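Local coordinates for RickCE (Rickettsia bellii, PDB 5HAM), which probably acts as a deubiquitinase, being a bacterial effector cysteine protease of the CE clan with specificity for ubiquitin or ubiquitin-like proteins, at residues A[128-138]-A[150-161]; A[164-172]-A[205-214]. All blocks are in the same frame, centred on the assembly; numbering follows the deposited sequence.

The two contacts lie in series along the chain, contact 1 closing before contact 2 opens, and their centres are about 23 Å apart. They share one mixed five-stranded sheet, in which strands 147-155 and 160-166 are neighbours. Contact 1 lies at the end of the sheet where helix 96-130 runs into the hairpin of strands 135-141 and 147-155. Contact 2 lies beyond the other end of strand 160-166, where a turn meets the start of helix 211-223. A probable hydrogen bond from Val151 N to Thr164 O (2.7 Å) joins them directly. Contact 1 thus joins helix 96-130 to the hairpin, and contact 2 lies at the probable active-site end of the protease domain.

Contact 1 (A[128-138]-A[150-161]); sequences IKDNGKEAAVI and LVAKYDKKDNQI
Ala136 and Ala152 face each other as a hydrogen-bonded pair in the antiparallel beta hairpin of strands 135-141 and 147-155, part of the central sheet of this CE-clan protease domain. Ala136 N reaches Ala152 O at 2.9 Å, and Ala152 N returns a nearly straight bond to Ala136 O (2.8 Å, 173° at the hydrogen). Ile138 and Leu150 repeat this reciprocal pair of hydrogen bonds, with Val137 opposite Val151 as the non-hydrogen-bonded pair between them. The two valines point toward helix 211-223, whereas the small methyls of Ala136 and Ala152 lie on the face packed by helix 96-130. The last turn of that helix lowers Ile128 onto the strand. Its chi1 of 62° sets CG2 beside the backbone N, facing Ala152 O, and turns CG1 toward Tyr154 CB. CD1 lies on the Lys153 backbone, 3.5 Å from Lys153 C, with Ala152 CB (3.8 Å) and the tip of Ile161, CD1 (3.9 Å), around it.

Beside it, Lys129 crosses the Tyr154 ring. Its CG sits over one face, 3.9 Å from the ring centroid and 18° off the normal, in a CH-pi contact, and CD continues toward CE1 at the rim before the chain bends away. The aliphatic run of Lys153 passes on the opposite side of the sheet, CG touching Glu134 O and CE touching Ala135 CB; it stays extended, which carries NZ to a hydrogen bond with Ile222 O in helix 211-223. Where direct pairing of the strands stops, a water bridges the gap: it lies 2.9 Å from Glu134 O, to which it can donate, and accepts from Tyr154 N (2.8 Å).

Contact 2 (A[164-172]-A[205-214]); sequences TFNDSLGNS and QTDQSACGVF
Ser168 and Leu169, the middle residues of a type I turn from Asp167 to Gly170, press against the loop and helix start of 205-214. Asp167 shapes the turn: its OD1 takes the N-H of Leu169 in an Asx turn, and its OD2 accepts from His146 NE2. Next comes Ser168, whose O accepts from Gln205 N at 3.0 Å, the donor 37° above the carbonyl plane. Its CB lies 3.5 Å from Phe214 CB. Turned between the backbone N and the carbonyl carbon (chi1 55°), Ser168 OG comes over Cys211 CA at 3.5 Å and donates to a water at 2.8 Å. That water in turn donates to Gln205 O and Asp207 O, tying the serine to the loop. Leu169 then spreads its branches: CD2 rests on Thr206 O (3.4 Å), and CG and CD1 lie alongside Cys211 SG, CG at 3.5 Å. Gly170 closes the turn, and Asn171 ND2 then donates to Asp167 OD2.

His146, Asp167 and Cys211 follow the order of the CE-clan catalytic triad, so this turn probably frames the active site. Gln205 holds the sequence position of the family's oxyanion glutamine, but its side chain points away from Cys211 here. The contact lies where strand 160-166 runs out toward helix 211-223, with Trp147 of strand 147-155 beside Cys211 and Leu242 of helix 238-251 behind Phe214.

Contact 1 (A[128-138]-A[150-161])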
loop_
_atom_site.group_PDB
_atom_site.type_symbol
_atom_site.label_atom_id
_atom_site.label_comp_id
_atom_site.label_asym_id
_atom_site.label_seq_id
_atom_site.Cartn_x
_atom_site.Cartn_y
_atom_site.Cartn_z
ATOM N N ILE A 128 -7.002 19.146 -7.150
ATOM C CA ILE A 128 -6.008 20.048 -7.736
ATOM C C ILE A 128 -6.515 20.753 -8.990
ATOM O O ILE A 128 -6.012 21.807 -9.355
ATOM C CB ILE A 128 -4.683 19.336 -8.032
ATOM C CG1 ILE A 128 -4.901 18.213 -9.052
ATOM C CG2 ILE A 128 -4.088 18.799 -6.733
ATOM C CD1 ILE A 128 -3.676 17.352 -9.303
ATOM N N LYS A 129 -7.527 20.181 -9.633
ATOM C CA LYS A 129 -7.993 20.726 -10.896
ATOM C C LYS A 129 -9.218 21.623 -10.729
ATOM O O LYS A 129 -9.419 22.540 -11.515
ATOM C CB LYS A 129 -8.263 19.602 -11.884
ATOM C CG LYS A 129 -8.494 20.053 -13.296
ATOM C CD LYS A 129 -8.138 18.928 -14.254
ATOM C CE LYS A 129 -9.109 17.769 -14.160
ATOM N NZ LYS A 129 -10.358 18.093 -14.907
ATOM N N ASP A 130 -10.024 21.378 -9.700
ATOM C CA ASP A 130 -11.264 22.141 -9.519
ATOM C C ASP A 130 -11.390 22.866 -8.180
ATOM O O ASP A 130 -12.098 23.866 -8.084
ATOM C CB ASP A 130 -12.477 21.235 -9.715
ATOM C CG ASP A 130 -12.581 20.702 -11.130
ATOM O OD1 ASP A 130 -12.231 21.444 -12.072
ATOM O OD2 ASP A 130 -13.004 19.537 -11.299
ATOM N N ASN A 131 -10.707 22.374 -7.149
ATOM C CA ASN A 131 -10.889 22.903 -5.794
ATOM C C ASN A 131 -9.756 23.792 -5.270
ATOM O O ASN A 131 -9.688 24.070 -4.075
ATOM C CB ASN A 131 -11.160 21.765 -4.804
ATOM C CG ASN A 131 -12.362 20.926 -5.197
ATOM O OD1 ASN A 131 -13.269 21.407 -5.877
ATOM N ND2 ASN A 131 -12.370 19.663 -4.778
ATOM N N GLY A 132 -8.866 24.227 -6.159
ATOM C CA GLY A 132 -7.831 25.181 -5.797
ATOM C C GLY A 132 -6.612 24.682 -5.030
ATOM O O GLY A 132 -5.745 25.479 -4.664
ATOM N N LYS A 133 -6.528 23.377 -4.787
ATOM C CA LYS A 133 -5.388 22.811 -4.054
ATOM C C LYS A 133 -4.148 22.813 -4.940
ATOM O O LYS A 133 -4.251 22.644 -6.163
ATOM C CB LYS A 133 -5.701 21.386 -3.583
ATOM C CG LYS A 133 -7.014 21.281 -2.826
ATOM C CD LYS A 133 -6.957 22.013 -1.507
ATOM C CE LYS A 133 -8.245 21.833 -0.747
ATOM N NZ LYS A 133 -8.297 22.676 0.476
ATOM N N GLU A 134 -2.975 23.011 -4.354
ATOM C CA GLU A 134 -1.778 22.934 -5.183
ATOM C C GLU A 134 -1.137 21.538 -5.219
ATOM O O GLU A 134 -0.306 21.257 -6.079
ATOM C CB GLU A 134 -0.765 24.045 -4.870
ATOM C CG GLU A 134 -0.084 23.972 -3.539
ATOM C CD GLU A 134 1.057 24.980 -3.429
ATOM O OE1 GLU A 134 0.775 26.199 -3.372
ATOM O OE2 GLU A 134 2.236 24.556 -3.416
ATOM N N ALA A 135 -1.551 20.663 -4.307
ATOM C CA ALA A 135 -1.087 19.277 -4.308
ATOM C C ALA A 135 -2.050 18.360 -3.577
ATOM O O ALA A 135 -2.703 18.749 -2.611
ATOM C CB ALA A 135 0.327 19.147 -3.709
ATOM N N ALA A 136 -2.138 17.135 -4.066
ATOM C CA ALA A 136 -2.881 16.082 -3.397
ATOM C C ALA A 136 -1.877 14.987 -3.100
ATOM O O ALA A 136 -1.141 14.546 -3.986
ATOM C CB ALA A 136 -3.990 15.563 -4.275
ATOM N N VAL A 137 -1.821 14.587 -1.838
ATOM C CA VAL A 137 -0.867 13.583 -1.405
ATOM C C VAL A 137 -1.602 12.269 -1.150
ATOM O O VAL A 137 -2.561 12.217 -0.380
ATOM C CB VAL A 137 -0.134 14.062 -0.134
ATOM C CG1 VAL A 137 0.885 13.020 0.356
ATOM C CG2 VAL A 137 0.520 15.419 -0.386
ATOM N N ILE A 138 -1.161 11.214 -1.819
ATOM C CA ILE A 138 -1.780 9.900 -1.694
ATOM C C ILE A 138 -0.775 8.857 -1.205
ATOM O O ILE A 138 0.159 8.500 -1.926
ATOM C CB ILE A 138 -2.338 9.405 -3.047
ATOM C CG1 ILE A 138 -3.121 10.525 -3.756
ATOM C CG2 ILE A 138 -3.181 8.146 -2.839
ATOM C CD1 ILE A 138 -3.591 10.148 -5.175
ATOM N N LEU A 150 2.411 8.966 -3.571
ATOM C CA LEU A 150 2.158 9.541 -4.876
ATOM C C LEU A 150 1.546 10.929 -4.705
ATOM O O LEU A 150 0.502 11.073 -4.095
ATOM C CB LEU A 150 1.220 8.639 -5.672
ATOM C CG LEU A 150 0.904 9.113 -7.089
ATOM C CD1 LEU A 150 2.140 8.956 -7.985
ATOM C CD2 LEU A 150 -0.292 8.366 -7.668
ATOM N N VAL A 151 2.206 11.946 -5.247
ATOM C CA VAL A 151 1.723 13.319 -5.127
ATOM C C VAL A 151 1.250 13.860 -6.473
ATOM O O VAL A 151 1.952 13.770 -7.481
ATOM C CB VAL A 151 2.801 14.248 -4.536
ATOM C CG1 VAL A 151 2.221 15.631 -4.283
ATOM C CG2 VAL A 151 3.356 13.657 -3.249
ATOM N N ALA A 152 0.044 14.410 -6.474
ATOM C CA ALA A 152 -0.612 14.869 -7.690
ATOM C C ALA A 152 -0.624 16.378 -7.747
ATOM O O ALA A 152 -1.021 17.043 -6.786
ATOM C CB ALA A 152 -2.037 14.350 -7.718
ATOM N N LYS A 153 -0.193 16.917 -8.880
ATOM C CA LYS A 153 -0.191 18.355 -9.089
ATOM C C LYS A 153 -0.706 18.692 -10.479
ATOM O O LYS A 153 -0.743 17.847 -11.371
ATOM C CB LYS A 153 1.202 18.935 -8.890
ATOM C CG LYS A 153 1.687 18.849 -7.462
ATOM C CD LYS A 153 3.085 19.408 -7.331
ATOM C CE LYS A 153 3.656 19.137 -5.959
ATOM N NZ LYS A 153 5.077 19.555 -5.867
ATOM N N TYR A 154 -1.101 19.940 -10.657
ATOM C CA TYR A 154 -1.786 20.337 -11.867
ATOM C C TYR A 154 -1.203 21.614 -12.433
ATOM O O TYR A 154 -1.153 22.640 -11.754
ATOM C CB TYR A 154 -3.265 20.555 -11.574
ATOM C CG TYR A 154 -4.063 20.927 -12.790
ATOM C CD1 TYR A 154 -4.241 20.022 -13.821
ATOM C CD2 TYR A 154 -4.651 22.176 -12.904
ATOM C CE1 TYR A 154 -4.968 20.343 -14.934
ATOM C CE2 TYR A 154 -5.396 22.504 -14.012
ATOM C CZ TYR A 154 -5.546 21.581 -15.024
ATOM O OH TYR A 154 -6.277 21.897 -16.143
ATOM N N ASP A 155 -0.756 21.538 -13.679
ATOM C CA ASP A 155 -0.356 22.726 -14.417
ATOM C C ASP A 155 -1.520 23.236 -15.273
ATOM O O ASP A 155 -1.813 22.681 -16.333
ATOM C CB ASP A 155 0.848 22.425 -15.300
ATOM C CG ASP A 155 1.365 23.658 -15.992
ATOM O OD1 ASP A 155 1.640 24.651 -15.292
ATOM O OD2 ASP A 155 1.479 23.648 -17.232
ATOM N N LYS A 156 -2.171 24.299 -14.806
ATOM C CA LYS A 156 -3.354 24.837 -15.479
ATOM C C LYS A 156 -3.028 25.415 -16.844
ATOM O O LYS A 156 -3.798 25.255 -17.790
ATOM C CB LYS A 156 -4.044 25.901 -14.622
ATOM C CG LYS A 156 -5.385 26.359 -15.172
ATOM N N LYS A 157 -1.878 26.075 -16.942
ATOM C CA LYS A 157 -1.458 26.696 -18.195
ATOM C C LYS A 157 -1.405 25.671 -19.324
ATOM O O LYS A 157 -1.729 25.990 -20.464
ATOM C CB LYS A 157 -0.103 27.394 -18.038
ATOM C CG LYS A 157 0.182 28.451 -19.095
ATOM N N ASP A 158 -1.010 24.441 -19.001
ATOM C CA ASP A 158 -0.937 23.390 -20.008
ATOM C C ASP A 158 -2.027 22.342 -19.838
ATOM O O ASP A 158 -2.076 21.364 -20.595
ATOM C CB ASP A 158 0.438 22.722 -20.005
ATOM C CG ASP A 158 1.558 23.698 -20.294
ATOM O OD1 ASP A 158 2.505 23.319 -21.010
ATOM O OD2 ASP A 158 1.494 24.845 -19.806
ATOM N N ASN A 159 -2.911 22.561 -18.867
ATOM C CA ASN A 159 -3.953 21.584 -18.547
ATOM C C ASN A 159 -3.342 20.190 -18.369
ATOM O O ASN A 159 -3.736 19.222 -19.022
ATOM C CB ASN A 159 -5.047 21.579 -19.618
ATOM C CG ASN A 159 -6.228 20.735 -19.222
ATOM O OD1 ASN A 159 -6.463 20.510 -18.036
ATOM N ND2 ASN A 159 -6.970 20.236 -20.208
ATOM N N GLN A 160 -2.355 20.113 -17.485
ATOM C CA GLN A 160 -1.499 18.947 -17.398
ATOM C C GLN A 160 -1.411 18.412 -15.979
ATOM O O GLN A 160 -0.977 19.120 -15.071
ATOM C CB GLN A 160 -0.102 19.324 -17.880
ATOM C CG GLN A 160 0.900 18.207 -17.771
ATOM C CD GLN A 160 0.482 17.007 -18.574
ATOM O OE1 GLN A 160 0.599 16.996 -19.798
ATOM N NE2 GLN A 160 -0.024 15.982 -17.892
ATOM N N ILE A 161 -1.837 17.164 -15.791
ATOM C CA ILE A 161 -1.688 16.474 -14.510
ATOM C C ILE A 161 -0.295 15.860 -14.384
ATOM O O ILE A 161 0.186 15.170 -15.282
ATOM C CB ILE A 161 -2.736 15.352 -14.326
ATOM C CG1 ILE A 161 -4.158 15.914 -14.294
ATOM C CG2 ILE A 161 -2.496 14.619 -13.030
ATOM C CD1 ILE A 161 -4.501 16.603 -12.995
HETATM O O HOH W 1 -1.058 21.990 -8.755
#

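Contact 2 (A[164-172]-A[205-214])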
loop_
_atom_site.group_PDB
_atom_site.type_symbol
_atom_site.label_atom_id
_atom_site.label_comp_id
_atom_site.label_asym_id
_atom_site.label_seq_id
_atom_site.Cartn_x
_atom_site.Cartn_y
_atom_site.Cartn_z
ATOM N N THR A 164 3.932 12.546 -8.974
ATOM C CA THR A 164 5.286 12.297 -8.514
ATOM C C THR A 164 5.294 11.199 -7.466
ATOM O O THR A 164 4.557 11.266 -6.480
ATOM C CB THR A 164 5.883 13.575 -7.940
ATOM O OG1 THR A 164 5.830 14.586 -8.943
ATOM C CG2 THR A 164 7.321 13.368 -7.518
ATOM N N PHE A 165 6.122 10.184 -7.699
ATOM C CA PHE A 165 6.179 8.993 -6.848
ATOM C C PHE A 165 7.554 8.749 -6.222
ATOM O O PHE A 165 8.587 9.007 -6.841
ATOM C CB PHE A 165 5.780 7.772 -7.688
ATOM C CG PHE A 165 5.877 6.458 -6.965
ATOM C CD1 PHE A 165 4.817 5.996 -6.185
ATOM C CD2 PHE A 165 7.008 5.658 -7.103
ATOM C CE1 PHE A 165 4.895 4.766 -5.534
ATOM C CE2 PHE A 165 7.095 4.428 -6.458
ATOM C CZ PHE A 165 6.034 3.979 -5.671
ATOM N N ASN A 166 7.575 8.234 -5.000
ATOM C CA ASN A 166 8.796 7.597 -4.525
ATOM C C ASN A 166 8.594 6.393 -3.627
ATOM O O ASN A 166 7.630 6.325 -2.880
ATOM C CB ASN A 166 9.739 8.578 -3.859
ATOM C CG ASN A 166 11.152 8.022 -3.763
ATOM O OD1 ASN A 166 11.793 7.755 -4.784
ATOM N ND2 ASN A 166 11.632 7.815 -2.548
ATOM N N ASP A 167 9.519 5.444 -3.723
ATOM C CA ASP A 167 9.542 4.261 -2.863
ATOM C C ASP A 167 10.873 4.300 -2.127
ATOM O O ASP A 167 11.928 4.172 -2.742
ATOM C CB ASP A 167 9.426 2.982 -3.715
ATOM C CG ASP A 167 9.314 1.682 -2.878
ATOM O OD1 ASP A 167 9.665 1.645 -1.676
ATOM O OD2 ASP A 167 8.874 0.667 -3.450
ATOM N N SER A 168 10.822 4.480 -0.813
ATOM C CA SER A 168 12.040 4.568 -0.000
ATOM C C SER A 168 12.925 3.315 -0.041
ATOM O O SER A 168 14.136 3.403 0.167
ATOM C CB SER A 168 11.719 4.959 1.455
ATOM O OG SER A 168 10.765 4.091 2.064
ATOM N N LEU A 169 12.326 2.158 -0.306
ATOM C CA LEU A 169 13.080 0.910 -0.428
ATOM C C LEU A 169 13.920 0.837 -1.701
ATOM O O LEU A 169 14.730 -0.080 -1.855
ATOM C CB LEU A 169 12.139 -0.305 -0.392
ATOM C CG LEU A 169 11.382 -0.629 0.904
ATOM C CD1 LEU A 169 10.258 -1.630 0.646
ATOM C CD2 LEU A 169 12.335 -1.148 1.977
ATOM N N GLY A 170 13.705 1.777 -2.621
ATOM C CA GLY A 170 14.452 1.807 -3.870
ATOM C C GLY A 170 13.857 1.011 -5.037
ATOM O O GLY A 170 14.550 0.737 -6.009
ATOM N N ASN A 171 12.587 0.620 -4.944
ATOM C CA ASN A 171 11.873 0.049 -6.093
ATOM C C ASN A 171 11.333 1.152 -6.983
ATOM O O ASN A 171 11.049 2.251 -6.505
ATOM C CB ASN A 171 10.680 -0.790 -5.647
ATOM C CG ASN A 171 11.065 -1.877 -4.698
ATOM O OD1 ASN A 171 11.727 -2.840 -5.081
ATOM N ND2 ASN A 171 10.641 -1.741 -3.444
ATOM N N SER A 172 11.169 0.865 -8.268
ATOM C CA SER A 172 10.564 1.842 -9.163
ATOM C C SER A 172 9.059 1.792 -8.936
ATOM O O SER A 172 8.566 0.908 -8.250
ATOM C CB SER A 172 10.860 1.509 -10.626
ATOM O OG SER A 172 9.956 0.518 -11.098
ATOM N N GLN A 205 16.078 3.858 2.375
ATOM C CA GLN A 205 16.432 2.891 3.406
ATOM C C GLN A 205 15.805 1.560 3.061
ATOM O O GLN A 205 14.645 1.505 2.649
ATOM C CB GLN A 205 15.959 3.373 4.779
ATOM C CG GLN A 205 16.349 2.436 5.917
ATOM C CD GLN A 205 16.315 3.117 7.261
ATOM O OE1 GLN A 205 16.434 4.337 7.352
ATOM N NE2 GLN A 205 16.146 2.334 8.320
ATOM N N THR A 206 16.557 0.478 3.218
ATOM C CA THR A 206 16.045 -0.831 2.808
ATOM C C THR A 206 15.308 -1.593 3.900
ATOM O O THR A 206 14.891 -2.715 3.682
ATOM C CB THR A 206 17.136 -1.719 2.220
ATOM O OG1 THR A 206 18.146 -1.939 3.208
ATOM C CG2 THR A 206 17.755 -1.040 1.021
ATOM N N ASP A 207 15.140 -0.988 5.067
ATOM C CA ASP A 207 14.272 -1.571 6.078
ATOM C C ASP A 207 12.821 -1.251 5.754
ATOM O O ASP A 207 12.448 -0.080 5.616
ATOM C CB ASP A 207 14.613 -1.041 7.467
ATOM C CG ASP A 207 16.069 -1.228 7.815
ATOM O OD1 ASP A 207 16.867 -1.505 6.896
ATOM O OD2 ASP A 207 16.420 -1.089 9.005
ATOM N N GLN A 208 12.002 -2.291 5.640
ATOM C CA GLN A 208 10.583 -2.087 5.395
ATOM C C GLN A 208 9.931 -1.347 6.567
ATOM O O GLN A 208 8.899 -0.710 6.408
ATOM C CB GLN A 208 9.856 -3.410 5.099
ATOM C CG GLN A 208 8.392 -3.213 4.704
ATOM C CD GLN A 208 7.909 -4.249 3.717
ATOM O OE1 GLN A 208 8.711 -4.957 3.099
ATOM N NE2 GLN A 208 6.587 -4.353 3.565
ATOM N N SER A 209 10.548 -1.413 7.738
ATOM C CA SER A 209 10.054 -0.653 8.880
ATOM C C SER A 209 10.081 0.854 8.602
ATOM O O SER A 209 9.301 1.612 9.174
ATOM C CB SER A 209 10.881 -0.965 10.130
ATOM O OG SER A 209 12.263 -0.773 9.880
ATOM N N ALA A 210 10.982 1.281 7.724
ATOM C CA ALA A 210 11.201 2.706 7.512
ATOM C C ALA A 210 10.316 3.304 6.415
ATOM O O ALA A 210 10.273 4.530 6.266
ATOM C CB ALA A 210 12.687 3.000 7.247
ATOM N N CYS A 211 9.603 2.445 5.676
ATOM C CA CYS A 211 8.676 2.894 4.614
ATOM C C CYS A 211 7.706 3.992 5.010
ATOM O O CYS A 211 7.521 4.952 4.267
ATOM C CB CYS A 211 7.880 1.720 4.033
ATOM S SG CYS A 211 8.906 0.620 3.046
ATOM N N GLY A 212 7.077 3.862 6.172
ATOM C CA GLY A 212 6.128 4.872 6.603
ATOM C C GLY A 212 6.808 6.169 7.015
ATOM O O GLY A 212 6.260 7.266 6.815
ATOM N N VAL A 213 8.006 6.048 7.587
ATOM C CA VAL A 213 8.754 7.223 8.007
ATOM C C VAL A 213 9.029 8.115 6.798
ATOM O O VAL A 213 8.727 9.310 6.817
ATOM C CB VAL A 213 10.097 6.835 8.687
ATOM C CG1 VAL A 213 10.725 8.042 9.344
ATOM C CG2 VAL A 213 9.876 5.741 9.724
ATOM N N PHE A 214 9.573 7.517 5.738
ATOM C CA PHE A 214 9.930 8.252 4.523
ATOM C C PHE A 214 8.748 8.611 3.622
ATOM O O PHE A 214 8.784 9.630 2.920
ATOM C CB PHE A 214 10.999 7.501 3.734
ATOM C CG PHE A 214 12.369 7.664 4.299
ATOM C CD1 PHE A 214 13.134 8.776 3.976
ATOM C CD2 PHE A 214 12.885 6.717 5.180
ATOM C CE1 PHE A 214 14.391 8.950 4.497
ATOM C CE2 PHE A 214 14.144 6.881 5.719
ATOM C CZ PHE A 214 14.905 8.008 5.376
HETATM O O HOH W 2 8.315 4.841 0.930
HETATM O O HOH W 3 12.148 2.441 3.785
#